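Local coordinates for glutamate receptor kainate-like protein (Pleurobrachia bachei, PDB 4ZDM), which binds glycine in its clamshell-shaped ligand-binding domain and probably serves as a subunit of a glycine-activated ion channel, at residues I31-V45 against L52-L64. Numbering follows the deposited sequence.
Sequences IRDPSCYTGVNVEIV and LNFTYNFITPEDL. With SO4 (sulfate ion), chain D; SO4 (sulfate ion), chain B.
P34 sits squarely on the face of F58, the ring at the centre of the contact, in the periplasmic-binding-protein-like fold of an ionotropic glutamate receptor ligand-binding domain, where helix 40-52 and the loop leading into it pack on strand 54-59. The proline CG stands 4.0 Å from the F58 centroid, almost on the ring normal, a CH-pi contact. F58 fills a hollow lined by P34, Y37, V42 and V45: its CD2 edge drives into the face of Y37 in a T-shaped pair, planes at 74°, while V45 CG1 lies more loosely near its CE1 edge. The same P34 CG also wedges against Y56 CE2, 3.4 Å away, so the proline bridges two aromatic residues. On the helix side V45 CG1, anti to the backbone N (chi1 165°), lies over the Y56 ring face toward its rim. A water joins Y56 OH to V42 O.

Beyond the ring cluster one direct N-H...O bond joins the backbones, nearly straight at 2.9 Å, from F58 N to R32 O, received on a carbonyl lone pair; R32 CA also lies against F58 O. From there R32 runs out extended beside I59, whose CD1 lies over one face of the guanidinium, 3.7 Å from CZ of R32. NH1 reaches two sulfates, probably from the crystallisation liquor, and NH2 takes O4 of one, while N57 ND2 holds O3 of the other; R11 and H9, with R32 of the second subunit, share in gripping these anions at the subunit interface. Were R32 of this chain an alanine, the sulfates would probably lose several donors and I59 CD1 its flat neighbour.

At the far end Y37 OH donates to I31 O at 2.7 Å, and a water links that hydroxyl to T60 OG1, 2.8 Å from the water oxygen.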
loop_
_atom_site.group_PDB
_atom_site.type_symbol
_atom_site.label_atom_id
_atom_site.label_comp_id
_atom_site.label_asym_id
_atom_site.label_seq_id
_atom_site.Cartn_x
_atom_site.Cartn_y
_atom_site.Cartn_z
ATOM N N ILE A 31 1.021 6.418 13.722
ATOM C CA ILE A 31 1.319 5.063 14.181
ATOM C C ILE A 31 2.054 4.244 13.107
ATOM O O ILE A 31 2.708 3.225 13.420
ATOM C CB ILE A 31 -0.017 4.340 14.614
ATOM C CG1 ILE A 31 0.274 3.066 15.362
ATOM C CG2 ILE A 31 -0.929 4.065 13.435
ATOM C CD1 ILE A 31 -0.984 2.404 15.916
ATOM N N ARG A 32 1.974 4.686 11.862
ATOM C CA ARG A 32 2.677 4.030 10.754
ATOM C C ARG A 32 4.117 4.453 10.620
ATOM O O ARG A 32 4.880 3.869 9.867
ATOM C CB ARG A 32 1.973 4.297 9.423
ATOM C CG ARG A 32 0.562 3.743 9.356
ATOM C CD ARG A 32 0.116 3.697 7.906
ATOM N NE ARG A 32 -1.182 3.085 7.742
ATOM C CZ ARG A 32 -1.763 2.863 6.565
ATOM N NH1 ARG A 32 -1.177 3.230 5.440
ATOM N NH2 ARG A 32 -2.936 2.249 6.560
ATOM N N ASP A 33 4.533 5.501 11.335
ATOM C CA ASP A 33 5.877 6.065 11.161
ATOM C C ASP A 33 6.943 5.250 11.869
ATOM O O ASP A 33 6.909 5.143 13.080
ATOM C CB ASP A 33 5.892 7.499 11.726
ATOM C CG ASP A 33 7.170 8.243 11.461
ATOM O OD1 ASP A 33 8.171 7.703 10.997
ATOM O OD2 ASP A 33 7.150 9.480 11.797
ATOM N N PRO A 34 7.882 4.626 11.123
ATOM C CA PRO A 34 8.905 3.816 11.775
ATOM C C PRO A 34 9.762 4.553 12.799
ATOM O O PRO A 34 10.311 3.889 13.683
ATOM C CB PRO A 34 9.750 3.334 10.591
ATOM C CG PRO A 34 8.798 3.301 9.442
ATOM C CD PRO A 34 8.008 4.574 9.654
ATOM N N SER A 35 9.857 5.870 12.692
ATOM C CA SER A 35 10.670 6.626 13.626
ATOM C C SER A 35 10.086 6.610 15.021
ATOM O O SER A 35 10.796 6.978 15.949
ATOM C CB SER A 35 10.875 8.053 13.123
ATOM O OG SER A 35 9.672 8.784 13.240
ATOM N N CYS A 36 8.846 6.184 15.186
ATOM C CA CYS A 36 8.206 6.105 16.475
ATOM C C CYS A 36 8.544 4.815 17.224
ATOM O O CYS A 36 8.028 4.576 18.317
ATOM C CB CYS A 36 6.684 6.174 16.336
ATOM S SG CYS A 36 5.985 7.738 15.734
ATOM N N TYR A 37 9.385 3.943 16.636
ATOM C CA TYR A 37 9.637 2.609 17.175
ATOM C C TYR A 37 11.104 2.301 17.386
ATOM O O TYR A 37 11.963 2.884 16.719
ATOM C CB TYR A 37 9.081 1.551 16.210
ATOM C CG TYR A 37 7.588 1.612 16.011
ATOM C CD1 TYR A 37 6.998 2.528 15.096
ATOM C CD2 TYR A 37 6.737 0.830 16.772
ATOM C CE1 TYR A 37 5.644 2.605 14.916
ATOM C CE2 TYR A 37 5.376 0.902 16.588
ATOM C CZ TYR A 37 4.835 1.776 15.678
ATOM O OH TYR A 37 3.471 1.825 15.584
ATOM N N THR A 38 11.352 1.367 18.305
ATOM C CA THR A 38 12.655 0.730 18.486
ATOM C C THR A 38 12.466 -0.791 18.511
ATOM O O THR A 38 11.334 -1.260 18.351
ATOM C CB THR A 38 13.370 1.165 19.800
ATOM O OG1 THR A 38 12.541 0.737 20.903
ATOM C CG2 THR A 38 13.617 2.676 19.823
ATOM N N GLY A 39 13.566 -1.537 18.617
ATOM C CA GLY A 39 13.538 -2.982 18.694
ATOM C C GLY A 39 14.473 -3.629 17.689
ATOM O O GLY A 39 14.910 -3.029 16.719
ATOM N N VAL A 40 14.777 -4.882 17.940
ATOM C CA VAL A 40 15.673 -5.664 17.087
ATOM C C VAL A 40 15.237 -5.600 15.641
ATOM O O VAL A 40 16.029 -5.333 14.715
ATOM C CB VAL A 40 15.731 -7.138 17.561
ATOM C CG1 VAL A 40 16.494 -7.994 16.555
ATOM C CG2 VAL A 40 16.334 -7.242 18.943
ATOM N N ASN A 41 13.969 -5.853 15.416
ATOM C CA ASN A 41 13.487 -6.002 14.042
ATOM C C ASN A 41 13.324 -4.640 13.355
ATOM O O ASN A 41 13.435 -4.554 12.129
ATOM C CB ASN A 41 12.157 -6.744 14.001
ATOM C CG ASN A 41 12.255 -8.186 14.414
ATOM O OD1 ASN A 41 13.156 -8.590 15.163
ATOM N ND2 ASN A 41 11.273 -8.981 13.999
ATOM N N VAL A 42 13.042 -3.579 14.136
ATOM C CA VAL A 42 12.984 -2.231 13.618
ATOM C C VAL A 42 14.357 -1.860 13.086
ATOM O O VAL A 42 14.471 -1.291 12.010
ATOM C CB VAL A 42 12.480 -1.269 14.730
ATOM C CG1 VAL A 42 12.546 0.154 14.269
ATOM C CG2 VAL A 42 11.069 -1.678 15.114
ATOM N N GLU A 43 15.408 -2.202 13.845
ATOM C CA GLU A 43 16.747 -1.932 13.362
ATOM C C GLU A 43 17.135 -2.803 12.160
ATOM O O GLU A 43 17.749 -2.321 11.184
ATOM C CB GLU A 43 17.779 -2.095 14.493
ATOM C CG GLU A 43 17.547 -1.053 15.582
ATOM C CD GLU A 43 18.746 -0.866 16.518
ATOM O OE1 GLU A 43 18.464 -0.769 17.722
ATOM O OE2 GLU A 43 19.884 -0.761 15.998
ATOM N N ILE A 44 16.721 -4.067 12.145
ATOM C CA ILE A 44 16.956 -4.910 10.978
ATOM C C ILE A 44 16.330 -4.289 9.732
ATOM O O ILE A 44 16.933 -4.220 8.663
ATOM C CB ILE A 44 16.438 -6.344 11.189
ATOM C CG1 ILE A 44 17.297 -7.065 12.210
ATOM C CG2 ILE A 44 16.362 -7.140 9.869
ATOM C CD1 ILE A 44 16.775 -8.437 12.605
ATOM N N VAL A 45 15.086 -3.855 9.850
ATOM C CA VAL A 45 14.396 -3.271 8.717
ATOM C C VAL A 45 15.065 -1.974 8.248
ATOM O O VAL A 45 15.127 -1.729 7.037
ATOM C CB VAL A 45 12.886 -3.051 9.049
ATOM C CG1 VAL A 45 12.210 -2.131 8.045
ATOM C CG2 VAL A 45 12.169 -4.409 9.124
ATOM N N LEU A 52 18.655 -2.460 0.384
ATOM C CA LEU A 52 17.789 -2.859 -0.717
ATOM C C LEU A 52 17.104 -1.669 -1.384
ATOM O O LEU A 52 16.465 -1.857 -2.414
ATOM C CB LEU A 52 16.713 -3.828 -0.249
ATOM C CG LEU A 52 16.955 -5.336 -0.166
ATOM C CD1 LEU A 52 18.040 -5.565 0.761
ATOM C CD2 LEU A 52 15.744 -6.114 0.267
ATOM N N ASN A 53 17.260 -0.479 -0.850
ATOM C CA ASN A 53 16.735 0.742 -1.491
ATOM C C ASN A 53 15.233 0.703 -1.655
ATOM O O ASN A 53 14.697 0.759 -2.758
ATOM C CB ASN A 53 17.390 0.957 -2.844
ATOM C CG ASN A 53 17.201 2.352 -3.372
ATOM O OD1 ASN A 53 16.770 3.229 -2.693
ATOM N ND2 ASN A 53 17.541 2.525 -4.634
ATOM N N PHE A 54 14.564 0.598 -0.535
ATOM C CA PHE A 54 13.109 0.722 -0.496
ATOM C C PHE A 54 12.704 1.697 0.582
ATOM O O PHE A 54 13.447 1.913 1.557
ATOM C CB PHE A 54 12.353 -0.619 -0.290
ATOM C CG PHE A 54 12.594 -1.332 1.001
ATOM C CD1 PHE A 54 11.942 -0.998 2.151
ATOM C CD2 PHE A 54 13.447 -2.403 1.025
ATOM C CE1 PHE A 54 12.112 -1.717 3.337
ATOM C CE2 PHE A 54 13.597 -3.157 2.171
ATOM C CZ PHE A 54 12.953 -2.810 3.334
ATOM N N THR A 55 11.550 2.338 0.383
ATOM C CA THR A 55 10.936 3.145 1.404
ATOM C C THR A 55 9.837 2.313 2.070
ATOM O O THR A 55 9.361 1.317 1.480
ATOM C CB THR A 55 10.343 4.450 0.880
ATOM O OG1 THR A 55 9.345 4.182 -0.078
ATOM C CG2 THR A 55 11.407 5.318 0.277
ATOM N N TYR A 56 9.410 2.666 3.286
ATOM C CA TYR A 56 8.459 1.862 4.007
ATOM C C TYR A 56 7.758 2.598 5.114
ATOM O O TYR A 56 8.271 3.619 5.655
ATOM C CB TYR A 56 9.141 0.621 4.591
ATOM C CG TYR A 56 10.159 0.932 5.653
ATOM C CD1 TYR A 56 11.446 1.342 5.285
ATOM C CD2 TYR A 56 9.868 0.763 6.991
ATOM C CE1 TYR A 56 12.419 1.642 6.270
ATOM C CE2 TYR A 56 10.832 1.040 7.965
ATOM C CZ TYR A 56 12.074 1.463 7.586
ATOM O OH TYR A 56 13.066 1.746 8.531
ATOM N N ASN A 57 6.567 2.095 5.437
ATOM C CA ASN A 57 5.862 2.418 6.648
ATOM C C ASN A 57 5.366 1.158 7.295
ATOM O O ASN A 57 5.412 0.061 6.667
ATOM C CB ASN A 57 4.696 3.373 6.402
ATOM C CG ASN A 57 5.193 4.761 6.071
ATOM O OD1 ASN A 57 5.893 5.383 6.863
ATOM N ND2 ASN A 57 4.954 5.216 4.840
ATOM N N PHE A 58 4.920 1.258 8.534
ATOM C CA PHE A 58 4.439 0.119 9.275
ATOM C C PHE A 58 2.941 0.103 9.338
ATOM O O PHE A 58 2.295 1.175 9.452
ATOM C CB PHE A 58 4.969 0.173 10.727
ATOM C CG PHE A 58 6.443 -0.042 10.897
ATOM C CD1 PHE A 58 7.217 -0.728 9.982
ATOM C CD2 PHE A 58 7.103 0.412 12.055
ATOM C CE1 PHE A 58 8.551 -0.943 10.191
ATOM C CE2 PHE A 58 8.430 0.196 12.241
ATOM C CZ PHE A 58 9.176 -0.460 11.314
ATOM N N ILE A 59 2.302 -1.061 9.351
ATOM C CA ILE A 59 0.868 -1.165 9.491
ATOM C C ILE A 59 0.610 -2.233 10.524
ATOM O O ILE A 59 1.117 -3.365 10.424
ATOM C CB ILE A 59 0.144 -1.521 8.167
ATOM C CG1 ILE A 59 0.291 -0.339 7.169
ATOM C CG2 ILE A 59 -1.337 -1.886 8.445
ATOM C CD1 ILE A 59 -0.482 -0.507 5.904
ATOM N N THR A 60 -0.145 -1.889 11.561
ATOM C CA THR A 60 -0.527 -2.795 12.644
ATOM C C THR A 60 -1.940 -3.295 12.408
ATOM O O THR A 60 -2.871 -2.480 12.168
ATOM C CB THR A 60 -0.477 -2.026 13.978
ATOM O OG1 THR A 60 0.818 -1.480 14.136
ATOM C CG2 THR A 60 -0.729 -2.922 15.153
ATOM N N PRO A 61 -2.163 -4.615 12.459
ATOM C CA PRO A 61 -3.529 -5.093 12.206
ATOM C C PRO A 61 -4.478 -4.627 13.276
ATOM O O PRO A 61 -4.140 -4.595 14.452
ATOM C CB PRO A 61 -3.400 -6.614 12.235
ATOM C CG PRO A 61 -2.133 -6.868 12.951
ATOM C CD PRO A 61 -1.224 -5.711 12.683
ATOM N N GLU A 62 -5.696 -4.316 12.849
ATOM C CA GLU A 62 -6.716 -3.888 13.804
ATOM C C GLU A 62 -6.916 -4.883 14.951
ATOM O O GLU A 62 -7.119 -4.496 16.113
ATOM C CB GLU A 62 -8.033 -3.662 13.055
ATOM C CG GLU A 62 -7.883 -2.695 11.890
ATOM C CD GLU A 62 -9.187 -2.434 11.162
ATOM O OE1 GLU A 62 -10.266 -2.613 11.775
ATOM O OE2 GLU A 62 -9.123 -2.052 9.974
ATOM N N ASP A 63 -6.874 -6.171 14.620
ATOM C CA ASP A 63 -7.146 -7.218 15.597
ATOM C C ASP A 63 -5.981 -7.602 16.498
ATOM O O ASP A 63 -6.173 -8.383 17.440
ATOM C CB ASP A 63 -7.726 -8.448 14.883
ATOM C CG ASP A 63 -6.748 -9.206 13.971
ATOM O OD1 ASP A 63 -5.533 -8.899 14.033
ATOM O OD2 ASP A 63 -7.274 -10.068 13.211
ATOM N N LEU A 64 -4.810 -7.008 16.245
ATOM C CA LEU A 64 -3.614 -7.217 17.027
ATOM C C LEU A 64 -3.259 -8.709 17.181
ATOM O O LEU A 64 -2.620 -9.142 18.153
ATOM C CB LEU A 64 -3.767 -6.522 18.373
ATOM C CG LEU A 64 -3.611 -5.007 18.335
ATOM C CD1 LEU A 64 -4.020 -4.456 19.707
ATOM C CD2 LEU A 64 -2.193 -4.583 17.986
HETATM S S SO4 D . 1.694 4.327 3.482
HETATM O O1 SO4 D . 1.271 4.530 4.911
HETATM O O2 SO4 D . 0.547 3.747 2.742
HETATM O O3 SO4 D . 2.833 3.348 3.486
HETATM O O4 SO4 D . 2.120 5.577 2.844
HETATM S S SO4 B . -4.075 2.755 3.086
HETATM O O1 SO4 B . -4.221 4.245 3.227
HETATM O O2 SO4 B . -2.629 2.442 2.998
HETATM O O3 SO4 B . -4.751 2.357 1.805
HETATM O O4 SO4 B . -4.677 2.027 4.209
HETATM O O HOH W 1 1.407 0.804 12.511
HETATM O O HOH W 2 1.740 -0.297 16.516
HETATM O O HOH W 3 12.721 0.742 10.999
#